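Local coordinates for thermospermine synthase (Medicago truncatula, PDB 6BQ6) that makes the tetraamine thermospermine, probably by moving an aminopropyl group from decarboxylated S-adenosylmethionine onto spermidine, at the interface of chains A and B. Sequence-based numbering; all coordinates share one arbitrary frame. Chains: chain A/B, Thermospermine synthase.

Contact 1: the interface of chains A and B. Residues chain A 35, 38-42; chain B 40-43.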
ATOM      1  N   ILE A  35      13.303   1.340   0.461  1.00 34.19           N
ATOM      2  CA  ILE A  35      14.542   2.052   0.201  1.00 36.74           C
ATOM      3  C   ILE A  35      15.471   1.948   1.430  1.00 40.14           C
ATOM      4  O   ILE A  35      16.711   1.927   1.279  1.00 39.93           O
ATOM      5  CB  ILE A  35      14.290   3.460  -0.434  1.00 37.86           C
ATOM      6  CG1 ILE A  35      13.314   4.289   0.325  1.00 39.38           C
ATOM      7  CG2 ILE A  35      13.791   3.319  -1.873  1.00 37.52           C
ATOM      8  CD1 ILE A  35      13.226   5.680  -0.227  1.00 40.36           C
ATOM      9  N   ASN A  38      12.672   0.488   7.132  1.00 35.84           N
ATOM     10  CA  ASN A  38      11.425   1.061   7.620  1.00 33.22           C
ATOM     11  C   ASN A  38      10.826   2.165   6.759  1.00 30.16           C
ATOM     12  O   ASN A  38       9.973   2.933   7.235  1.00 26.91           O
ATOM     13  CB  ASN A  38      11.675   1.604   9.025  1.00 33.84           C
ATOM     14  CG  ASN A  38      12.037   0.510  10.008  1.00 35.25           C
ATOM     15  OD1 ASN A  38      12.931   0.685  10.832  1.00 38.53           O
ATOM     16  ND2 ASN A  38      11.352  -0.622   9.912  1.00 35.24           N
ATOM     17  N   LEU A  39      11.240   2.210   5.513  1.00 28.50           N
ATOM     18  CA  LEU A  39      10.800   3.220   4.613  1.00 28.73           C
ATOM     19  C   LEU A  39      10.512   2.676   3.243  1.00 27.72           C
ATOM     20  O   LEU A  39      11.360   2.103   2.636  1.00 28.76           O
ATOM     21  CB  LEU A  39      11.974   4.175   4.529  1.00 32.02           C
ATOM     22  CG  LEU A  39      11.947   5.582   3.989  1.00 35.23           C
ATOM     23  CD1 LEU A  39      10.808   6.339   4.571  1.00 36.07           C
ATOM     24  CD2 LEU A  39      13.239   6.220   4.428  1.00 36.21           C
ATOM     25  N   ARG A  40       9.288   2.837   2.795  1.00 27.30           N
ATOM     26  CA  ARG A  40       8.884   2.347   1.467  1.00 27.66           C
ATOM     27  C   ARG A  40       8.470   3.453   0.554  1.00 25.75           C
ATOM     28  O   ARG A  40       7.800   4.390   0.944  1.00 24.93           O
ATOM     29  CB  ARG A  40       7.689   1.383   1.566  1.00 32.63           C
ATOM     30  CG  ARG A  40       7.960  -0.014   2.059  1.00 37.07           C
ATOM     31  CD  ARG A  40       6.737  -0.958   1.888  1.00 41.11           C
ATOM     32  NE  ARG A  40       5.496  -0.280   2.200  1.00 44.53           N
ATOM     33  CZ  ARG A  40       4.364  -0.873   2.584  1.00 47.61           C
ATOM     34  NH1 ARG A  40       4.251  -2.190   2.627  1.00 47.96           N
ATOM     35  NH2 ARG A  40       3.306  -0.108   2.903  1.00 47.03           N
ATOM     36  N   TRP A  41       8.895   3.338  -0.702  1.00 24.17           N
ATOM     37  CA  TRP A  41       8.646   4.318  -1.763  1.00 24.91           C
ATOM     38  C   TRP A  41       7.844   3.582  -2.836  1.00 24.51           C
ATOM     39  O   TRP A  41       8.299   2.557  -3.331  1.00 24.95           O
ATOM     40  CB  TRP A  41      10.028   4.720  -2.288  1.00 26.57           C
ATOM     41  CG  TRP A  41      10.201   5.917  -3.195  1.00 27.13           C
ATOM     42  CD1 TRP A  41      10.992   5.970  -4.307  1.00 28.76           C
ATOM     43  CD2 TRP A  41       9.648   7.232  -3.042  1.00 26.84           C
ATOM     44  NE1 TRP A  41      10.951   7.220  -4.864  1.00 29.28           N
ATOM     45  CE2 TRP A  41      10.131   8.014  -4.110  1.00 28.05           C
ATOM     46  CE3 TRP A  41       8.782   7.820  -2.116  1.00 28.38           C
ATOM     47  CZ2 TRP A  41       9.777   9.348  -4.279  1.00 28.14           C
ATOM     48  CZ3 TRP A  41       8.431   9.145  -2.288  1.00 29.70           C
ATOM     49  CH2 TRP A  41       8.927   9.894  -3.360  1.00 29.49           C
ATOM     50  N   CYS A  42       6.678   4.098  -3.230  1.00 24.16           N
ATOM     51  CA  CYS A  42       5.862   3.374  -4.203  1.00 24.80           C
ATOM     52  C   CYS A  42       5.459   4.313  -5.312  1.00 23.84           C
ATOM     53  O   CYS A  42       5.006   5.435  -5.083  1.00 22.11           O
ATOM     54  CB  CYS A  42       4.612   2.762  -3.585  1.00 26.69           C
ATOM     55  SG  CYS A  42       4.884   2.091  -1.944  1.00 30.60           S
TER
ATOM     56  N   ARG B  40       3.642   7.199  -3.339  1.00 26.00           N
ATOM     57  CA  ARG B  40       3.356   6.947  -1.947  1.00 27.26           C
ATOM     58  C   ARG B  40       4.624   6.790  -1.154  1.00 26.58           C
ATOM     59  O   ARG B  40       5.569   6.210  -1.613  1.00 25.21           O
ATOM     60  CB  ARG B  40       2.441   5.744  -1.804  1.00 29.98           C
ATOM     61  CG  ARG B  40       1.010   6.132  -2.079  1.00 34.81           C
ATOM     62  CD  ARG B  40       0.016   4.977  -2.203  1.00 38.04           C
ATOM     63  NE  ARG B  40       0.529   3.734  -1.657  1.00 41.91           N
ATOM     64  CZ  ARG B  40      -0.105   2.571  -1.776  1.00 47.47           C
ATOM     65  NH1 ARG B  40      -1.313   2.492  -2.349  1.00 46.67           N
ATOM     66  NH2 ARG B  40       0.454   1.476  -1.259  1.00 49.36           N
ATOM     67  N   TRP B  41       4.609   7.333   0.042  1.00 25.35           N
ATOM     68  CA  TRP B  41       5.795   7.386   0.880  1.00 27.13           C
ATOM     69  C   TRP B  41       5.351   6.795   2.199  1.00 27.65           C
ATOM     70  O   TRP B  41       4.399   7.344   2.786  1.00 27.60           O
ATOM     71  CB  TRP B  41       6.125   8.854   1.007  1.00 29.78           C
ATOM     72  CG  TRP B  41       7.240   9.310   1.801  1.00 31.56           C
ATOM     73  CD1 TRP B  41       7.211  10.355   2.704  1.00 34.44           C
ATOM     74  CD2 TRP B  41       8.598   8.900   1.702  1.00 31.11           C
ATOM     75  NE1 TRP B  41       8.484  10.614   3.155  1.00 33.58           N
ATOM     76  CE2 TRP B  41       9.348   9.732   2.565  1.00 33.16           C
ATOM     77  CE3 TRP B  41       9.263   7.934   0.953  1.00 32.49           C
ATOM     78  CZ2 TRP B  41      10.705   9.589   2.725  1.00 33.28           C
ATOM     79  CZ3 TRP B  41      10.608   7.780   1.114  1.00 35.41           C
ATOM     80  CH2 TRP B  41      11.328   8.609   2.014  1.00 34.72           C
ATOM     81  N   CYS B  42       5.970   5.681   2.634  1.00 25.78           N
ATOM     82  CA  CYS B  42       5.448   4.909   3.766  1.00 26.12           C
ATOM     83  C   CYS B  42       6.485   4.718   4.869  1.00 24.51           C
ATOM     84  O   CYS B  42       7.629   4.404   4.590  1.00 24.59           O
ATOM     85  CB  CYS B  42       4.944   3.559   3.321  1.00 26.71           C
ATOM     86  SG  CYS B  42       3.963   3.676   1.779  1.00 32.05           S
ATOM     87  N   PHE B  43       6.073   4.990   6.101  1.00 24.62           N
ATOM     88  CA  PHE B  43       6.947   4.881   7.267  1.00 25.05           C
ATOM     89  C   PHE B  43       6.456   3.749   8.150  1.00 24.44           C
ATOM     90  O   PHE B  43       5.273   3.697   8.493  1.00 23.75           O
ATOM     91  CB  PHE B  43       6.889   6.148   8.145  1.00 26.53           C
ATOM     92  CG  PHE B  43       7.061   7.417   7.434  1.00 27.19           C
ATOM     93  CD1 PHE B  43       7.725   7.513   6.218  1.00 28.26           C
ATOM     94  CD2 PHE B  43       6.625   8.593   8.043  1.00 29.40           C
ATOM     95  CE1 PHE B  43       7.904   8.739   5.629  1.00 29.67           C
ATOM     96  CE2 PHE B  43       6.799   9.806   7.429  1.00 29.85           C
ATOM     97  CZ  PHE B  43       7.423   9.888   6.233  1.00 29.19           C
TER
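A:Arg40 and B:Cys42 pair through their backbones, and A:Cys42 pairs with B:Arg40 in the same way. Strand 39-45 of each chain runs antiparallel to its copy, with A:Trp41 opposite B:Trp41 at the two-fold axis. A:Arg40 N donates to B:Cys42 O at 2.9 Å, and B:Cys42 N returns a bond to A:Arg40 O at 2.8 Å. The twin pair has A:Cys42 N on B:Arg40 O at 2.9 Å and B:Arg40 N on A:Cys42 O at 2.8 Å.

The aromatic contacts lie on one side of this sheet. The six-membered rings of A:Trp41 and B:Trp41 meet edge to face, their planes 84° apart, though their fine spacing is doubtful and carries no weight. In B:Trp41, CG stands anti to the backbone N (chi1 179°), which carries the indole toward A:Leu39. There A:Leu39 CD1 sits over one face of the six-membered ring, 3.5 Å from B:Trp41 CH2. A:Ile35 CD1 meets the edge of the same indole in plane, 3.6 Å from B:Trp41 CZ3. A:Leu39 CD1 also touches B:Phe43 CD1.

On the other side A:Arg40 CB meets B:Cys42 CB at 3.9 Å. A:Arg40 NH2 and B:Arg40 NH2 stand 5.3 Å apart, and their like charges may cost some stability.

The site makes one continuous sheet across the two subunits.

Contact 2: the interface of chains A and B. Residues chain A 223, 301-304, 306; chain B 288-289, 294.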
ATOM      1  N   ILE A 223      20.837  14.317   5.035  1.00 20.27           N
ATOM      2  CA  ILE A 223      21.331  14.816   6.318  1.00 21.94           C
ATOM      3  C   ILE A 223      21.676  13.670   7.301  1.00 23.06           C
ATOM      4  O   ILE A 223      22.667  13.770   8.015  1.00 23.59           O
ATOM      5  CB  ILE A 223      20.342  15.826   6.913  1.00 23.46           C
ATOM      6  CG1 ILE A 223      20.895  16.362   8.264  1.00 27.02           C
ATOM      7  CG2 ILE A 223      18.971  15.195   7.097  1.00 22.80           C
ATOM      8  CD1 ILE A 223      21.482  17.700   8.160  1.00 30.06           C
ATOM      9  N   LEU A 301      28.024  21.863   1.041  1.00 22.56           N
ATOM     10  CA  LEU A 301      27.215  20.910   1.817  1.00 22.19           C
ATOM     11  C   LEU A 301      26.720  21.658   3.060  1.00 21.45           C
ATOM     12  O   LEU A 301      27.229  22.737   3.396  1.00 22.22           O
ATOM     13  CB  LEU A 301      28.050  19.708   2.177  1.00 23.30           C
ATOM     14  CG  LEU A 301      28.670  18.964   0.960  1.00 24.21           C
ATOM     15  CD1 LEU A 301      29.562  17.875   1.502  1.00 25.01           C
ATOM     16  CD2 LEU A 301      27.627  18.374   0.021  1.00 24.25           C
ATOM     17  N   SER A 302      25.711  21.104   3.738  1.00 20.86           N
ATOM     18  CA  SER A 302      25.133  21.754   4.885  1.00 20.87           C
ATOM     19  C   SER A 302      26.014  21.585   6.096  1.00 21.81           C
ATOM     20  O   SER A 302      26.925  20.765   6.100  1.00 21.65           O
ATOM     21  CB  SER A 302      23.747  21.179   5.218  1.00 20.96           C
ATOM     22  OG  SER A 302      23.812  19.888   5.767  1.00 21.57           O
ATOM     23  N   LYS A 303      25.739  22.401   7.116  1.00 21.63           N
ATOM     24  CA  LYS A 303      26.539  22.369   8.319  1.00 22.80           C
ATOM     25  C   LYS A 303      26.749  20.973   8.857  1.00 23.00           C
ATOM     26  O   LYS A 303      27.882  20.557   9.140  1.00 23.80           O
ATOM     27  CB  LYS A 303      25.859  23.211   9.398  1.00 22.82           C
ATOM     28  CG  LYS A 303      26.686  23.318  10.658  1.00 24.38           C
ATOM     29  CD  LYS A 303      25.946  24.173  11.655  1.00 25.16           C
ATOM     30  CE  LYS A 303      26.625  24.106  13.011  1.00 25.66           C
ATOM     31  NZ  LYS A 303      26.035  25.135  13.915  1.00 27.36           N
ATOM     32  N   ALA A 304      25.658  20.234   9.012  1.00 23.31           N
ATOM     33  CA  ALA A 304      25.783  18.946   9.661  1.00 23.45           C
ATOM     34  C   ALA A 304      26.541  17.959   8.821  1.00 23.09           C
ATOM     35  O   ALA A 304      27.254  17.107   9.323  1.00 23.47           O
ATOM     36  CB  ALA A 304      24.416  18.398   9.940  1.00 23.91           C
ATOM     37  N   ARG A 306      28.842  18.633   6.424  1.00 24.80           N
ATOM     38  CA  ARG A 306      30.261  19.036   6.472  1.00 25.75           C
ATOM     39  C   ARG A 306      30.971  18.619   7.730  1.00 27.87           C
ATOM     40  O   ARG A 306      32.103  18.091   7.669  1.00 28.19           O
ATOM     41  CB  ARG A 306      30.440  20.532   6.322  1.00 27.80           C
ATOM     42  CG  ARG A 306      30.890  21.007   4.976  1.00 27.20           C
ATOM     43  CD  ARG A 306      31.135  22.508   5.062  1.00 27.52           C
ATOM     44  NE  ARG A 306      29.830  23.136   4.932  1.00 26.86           N
ATOM     45  CZ  ARG A 306      29.239  23.961   5.786  1.00 25.74           C
ATOM     46  NH1 ARG A 306      29.820  24.353   6.919  1.00 26.44           N
ATOM     47  NH2 ARG A 306      28.018  24.384   5.511  1.00 24.49           N
TER
ATOM     48  N   ARG B 288      21.455  23.483  14.414  1.00 26.68           N
ATOM     49  CA  ARG B 288      21.713  22.098  14.020  1.00 27.94           C
ATOM     50  C   ARG B 288      21.857  21.997  12.495  1.00 26.88           C
ATOM     51  O   ARG B 288      22.642  21.188  11.992  1.00 28.01           O
ATOM     52  CB  ARG B 288      20.582  21.211  14.561  1.00 30.56           C
ATOM     53  CG  ARG B 288      20.534  21.181  16.090  1.00 34.20           C
ATOM     54  CD  ARG B 288      19.237  20.559  16.658  1.00 36.77           C
ATOM     55  NE  ARG B 288      19.210  19.140  16.313  1.00 38.40           N
ATOM     56  CZ  ARG B 288      18.165  18.321  16.364  1.00 41.47           C
ATOM     57  NH1 ARG B 288      16.955  18.737  16.770  1.00 42.70           N
ATOM     58  NH2 ARG B 288      18.330  17.045  15.982  1.00 41.66           N
ATOM     59  N   TYR B 289      21.101  22.797  11.746  1.00 23.28           N
ATOM     60  CA  TYR B 289      21.082  22.679  10.285  1.00 23.34           C
ATOM     61  C   TYR B 289      21.826  23.833   9.634  1.00 22.27           C
ATOM     62  O   TYR B 289      22.593  23.639   8.710  1.00 22.70           O
ATOM     63  CB  TYR B 289      19.656  22.642   9.707  1.00 22.50           C
ATOM     64  CG  TYR B 289      19.698  22.485   8.212  1.00 23.14           C
ATOM     65  CD1 TYR B 289      20.071  21.299   7.635  1.00 24.14           C
ATOM     66  CD2 TYR B 289      19.411  23.560   7.390  1.00 22.73           C
ATOM     67  CE1 TYR B 289      20.144  21.183   6.235  1.00 24.25           C
ATOM     68  CE2 TYR B 289      19.481  23.448   6.046  1.00 23.99           C
ATOM     69  CZ  TYR B 289      19.856  22.314   5.476  1.00 23.86           C
ATOM     70  OH  TYR B 289      19.933  22.280   4.101  1.00 27.52           O
ATOM     71  N   THR B 294      25.474  27.212   4.482  1.00 20.89           N
ATOM     72  CA  THR B 294      24.240  26.480   4.189  1.00 20.44           C
ATOM     73  C   THR B 294      23.199  27.387   3.576  1.00 20.21           C
ATOM     74  O   THR B 294      22.558  27.029   2.565  1.00 19.54           O
ATOM     75  CB  THR B 294      23.677  25.754   5.425  1.00 20.90           C
ATOM     76  OG1 THR B 294      24.675  24.909   6.010  1.00 20.62           O
ATOM     77  CG2 THR B 294      22.506  24.852   5.042  1.00 21.32           C
TER
HETATM   78  O   HOH W   1      23.035  20.827   8.312  1.00 24.26           O
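A:Lys303 and B:Thr294 meet in a small mixed contact, part polar and part apolar, between a helix start of one subunit and a loop and helix of the other. It probably helps hold the two subunits together, away from the paired strands. B:Thr294 OG1, the side-chain hydroxyl, accepts a hydrogen bond from A:Lys303 N at 2.9 Å. The bond is bent, 134° at the hydrogen. The hydroxyl oxygen lies anti to the carbonyl carbon of its own residue (chi1 -54°), and the methyl CG2 turns to A:Ser302 CB.

A water joins the chains beside this bond. Water 1 lies 2.8 Å from A:Ser302 OG and 2.9 Å from B:Tyr289 O, the backbone carbonyl oxygen. A:Ala304 N also binds it.

The phenol ring of B:Tyr289 supplies apolar contact. A:Ile223 CD1 comes to its edge in plane, 3.9 Å from B:Tyr289 CD1. A:Ser302 CB touches B:Tyr289 CE1 at 3.7 Å.

Behind the first shell, A:Arg306 grips A:Leu301 side-on. A:Arg306 NH2 is 2.8 Å and A:Arg306 NE 3.0 Å from A:Leu301 O, so two nitrogens share one acceptor. This probably steadies the turn into the helix.

A:Lys303 and A:Ala304 begin helix 303-311 near the C-terminus. B:Thr294 is in helix 292-298, and B:Tyr289 is in the loop before it.

Contact 3: the interface of chains A and B. Residues chain A 30, 42-44, 66; chain B 37-40.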
ATOM      1  N   TRP A  30       1.042  -0.657  -8.687  1.00 24.48           N
ATOM      2  CA  TRP A  30       2.145  -0.008  -7.967  1.00 24.27           C
ATOM      3  C   TRP A  30       3.405  -0.815  -8.004  1.00 24.66           C
ATOM      4  O   TRP A  30       3.362  -2.052  -7.974  1.00 25.52           O
ATOM      5  CB  TRP A  30       1.750   0.233  -6.487  1.00 24.11           C
ATOM      6  CG  TRP A  30       0.626   1.140  -6.312  1.00 24.28           C
ATOM      7  CD1 TRP A  30      -0.704   0.827  -6.316  1.00 25.28           C
ATOM      8  CD2 TRP A  30       0.703   2.547  -6.115  1.00 23.73           C
ATOM      9  NE1 TRP A  30      -1.439   1.951  -6.131  1.00 25.37           N
ATOM     10  CE2 TRP A  30      -0.592   3.019  -5.994  1.00 25.15           C
ATOM     11  CE3 TRP A  30       1.770   3.468  -6.035  1.00 24.11           C
ATOM     12  CZ2 TRP A  30      -0.874   4.374  -5.801  1.00 25.66           C
ATOM     13  CZ3 TRP A  30       1.496   4.786  -5.844  1.00 24.21           C
ATOM     14  CH2 TRP A  30       0.195   5.236  -5.730  1.00 25.71           C
ATOM     15  N   CYS A  42       6.678   4.098  -3.230  1.00 24.16           N
ATOM     16  CA  CYS A  42       5.862   3.374  -4.203  1.00 24.80           C
ATOM     17  C   CYS A  42       5.459   4.313  -5.312  1.00 23.84           C
ATOM     18  O   CYS A  42       5.006   5.435  -5.083  1.00 22.11           O
ATOM     19  CB  CYS A  42       4.612   2.762  -3.585  1.00 26.69           C
ATOM     20  SG  CYS A  42       4.884   2.091  -1.944  1.00 30.60           S
ATOM     21  N   PHE A  43       5.607   3.814  -6.534  1.00 23.19           N
ATOM     22  CA  PHE A  43       5.233   4.534  -7.760  1.00 24.78           C
ATOM     23  C   PHE A  43       4.061   3.860  -8.462  1.00 24.23           C
ATOM     24  O   PHE A  43       4.098   2.672  -8.672  1.00 24.58           O
ATOM     25  CB  PHE A  43       6.364   4.472  -8.809  1.00 25.98           C
ATOM     26  CG  PHE A  43       7.693   4.868  -8.327  1.00 28.25           C
ATOM     27  CD1 PHE A  43       7.853   5.813  -7.326  1.00 29.13           C
ATOM     28  CD2 PHE A  43       8.806   4.424  -8.976  1.00 30.66           C
ATOM     29  CE1 PHE A  43       9.097   6.213  -6.894  1.00 30.40           C
ATOM     30  CE2 PHE A  43      10.093   4.835  -8.557  1.00 30.97           C
ATOM     31  CZ  PHE A  43      10.236   5.728  -7.519  1.00 30.54           C
ATOM     32  N   ALA A  44       3.073   4.625  -8.868  1.00 23.63           N
ATOM     33  CA  ALA A  44       2.018   4.088  -9.732  1.00 24.40           C
ATOM     34  C   ALA A  44       2.586   3.692 -11.111  1.00 24.13           C
ATOM     35  O   ALA A  44       3.513   4.320 -11.653  1.00 24.01           O
ATOM     36  CB  ALA A  44       0.879   5.066  -9.867  1.00 25.35           C
ATOM     37  N   PRO A  66       4.828   8.522 -12.101  1.00 25.95           N
ATOM     38  CA  PRO A  66       5.525   9.753 -11.694  1.00 25.50           C
ATOM     39  C   PRO A  66       6.881  10.036 -12.385  1.00 24.71           C
ATOM     40  O   PRO A  66       7.264  11.189 -12.550  1.00 25.75           O
ATOM     41  CB  PRO A  66       5.743   9.549 -10.177  1.00 26.25           C
ATOM     42  CG  PRO A  66       5.686   8.075  -9.976  1.00 25.78           C
ATOM     43  CD  PRO A  66       4.830   7.488 -11.049  1.00 24.84           C
TER
ATOM     44  N   GLU B  37      -0.946  11.902  -6.279  1.00 37.68           N
ATOM     45  CA  GLU B  37      -1.802  10.726  -6.540  1.00 37.99           C
ATOM     46  C   GLU B  37      -1.053   9.462  -7.026  1.00 35.11           C
ATOM     47  O   GLU B  37      -1.568   8.334  -6.863  1.00 36.90           O
ATOM     48  CB  GLU B  37      -2.917  11.045  -7.539  1.00 41.76           C
ATOM     49  CG  GLU B  37      -2.448  11.554  -8.854  1.00 45.64           C
ATOM     50  CD  GLU B  37      -3.578  11.621  -9.856  1.00 49.68           C
ATOM     51  OE1 GLU B  37      -4.588  12.284  -9.528  1.00 52.66           O
ATOM     52  OE2 GLU B  37      -3.436  11.017 -10.948  1.00 52.16           O
ATOM     53  N   ASN B  38       0.137   9.638  -7.595  0.50 32.61           N
ATOM     54  CA  ASN B  38       0.894   8.518  -8.134  0.50 30.50           C
ATOM     55  C   ASN B  38       2.159   8.150  -7.381  0.50 28.21           C
ATOM     56  O   ASN B  38       2.962   7.353  -7.879  0.50 26.32           O
ATOM     57  CB  ASN B  38       1.231   8.827  -9.572  0.50 31.54           C
ATOM     58  CG  ASN B  38      -0.012   8.924 -10.427  0.50 32.17           C
ATOM     59  OD1 ASN B  38      -0.062   9.685 -11.375  0.50 32.82           O
ATOM     60  ND2 ASN B  38      -1.043   8.159 -10.055  0.50 32.12           N
ATOM     61  N   LEU B  39       2.315   8.700  -6.193  1.00 27.65           N
ATOM     62  CA  LEU B  39       3.489   8.435  -5.417  1.00 27.03           C
ATOM     63  C   LEU B  39       3.189   8.283  -3.930  1.00 26.68           C
ATOM     64  O   LEU B  39       2.595   9.121  -3.365  1.00 27.13           O
ATOM     65  CB  LEU B  39       4.403   9.618  -5.635  1.00 29.13           C
ATOM     66  CG  LEU B  39       5.818   9.650  -5.183  1.00 30.78           C
ATOM     67  CD1 LEU B  39       6.605   8.543  -5.859  1.00 29.68           C
ATOM     68  CD2 LEU B  39       6.328  11.004  -5.586  1.00 32.77           C
ATOM     69  N   ARG B  40       3.642   7.199  -3.339  1.00 26.00           N
ATOM     70  CA  ARG B  40       3.356   6.947  -1.947  1.00 27.26           C
ATOM     71  C   ARG B  40       4.624   6.790  -1.154  1.00 26.58           C
ATOM     72  O   ARG B  40       5.569   6.210  -1.613  1.00 25.21           O
ATOM     73  CB  ARG B  40       2.441   5.744  -1.804  1.00 29.98           C
ATOM     74  CG  ARG B  40       1.010   6.132  -2.079  1.00 34.81           C
ATOM     75  CD  ARG B  40       0.016   4.977  -2.203  1.00 38.04           C
ATOM     76  NE  ARG B  40       0.529   3.734  -1.657  1.00 41.91           N
ATOM     77  CZ  ARG B  40      -0.105   2.571  -1.776  1.00 47.47           C
ATOM     78  NH1 ARG B  40      -1.313   2.492  -2.349  1.00 46.67           N
ATOM     79  NH2 ARG B  40       0.454   1.476  -1.259  1.00 49.36           N
TER
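B:Arg40 lays its side chain across one face of the A:Trp30 indole, and this is a closely packed part of the contact. The two side chains cross at about a right angle. B:Arg40 CD lies over the six-membered ring, 3.5 Å from A:Trp30 CH2. The chain bends at chi3 (17°), and B:Arg40 NH1 comes over the five-membered ring of A:Trp30, 4.0 Å from its centroid, as a cation-pi contact. The guanidinium is tilted 34° from the indole plane. A:Ala44 CA lies against the rim of the opposite face, so the indole is flanked on both sides. An alanine in place of A:Trp30 would probably leave the B:Arg40 guanidinium without its aromatic partner and open a gap beside A:Ala44.

B:Asn38 belongs to the packed part too. A:Ala44 N donates to B:Asn38 O at 2.9 Å. B:Asn38 O also lies by A:Trp30 CZ3, at 3.6 Å. A:Pro66 CG touches B:Asn38 O at 3.5 Å by van der Waals contact, without a hydrogen bond. B:Asn38 ND2 rests 3.6 Å from A:Ala44 CB. A:Phe43 CD1 and B:Leu39 CD1 meet closely, at 3.3 Å, their side chains pointing the same way.

B:Glu37 is the light contact. It hides about 6 Å², with its backbone oxygen near A:Trp30 CH2.

A:Trp30 lies in strand 29-34, and A:Cys42 to A:Ala44 lie in strand 39-45. A:Pro66 is in the loop after strand 58-64. B:Asn38 leads into strand 39-45 of the partner.

Contacts 1 and 3 are neighbours, their C-alpha centres about 10 Å apart. They share A:Cys42 and B:Arg40, and both use strand 39-45 of each chain. Contact 3 continues the strand pairing of contact 1 and adds the A:Trp30 side chain from strand 29-34. Contact 2 lies apart, its C-alpha centre about 24 Å from that of contact 1 and about 30 Å from that of contact 3. It uses helices 292-298 and 303-311 with nearby loops. N-terminal strands and C-terminal helices therefore both join this pair within the deposited tetramer. Each centre is about 23 to 25 Å from A:Asp181, the predicted proton acceptor, so any influence on catalysis would be indirect.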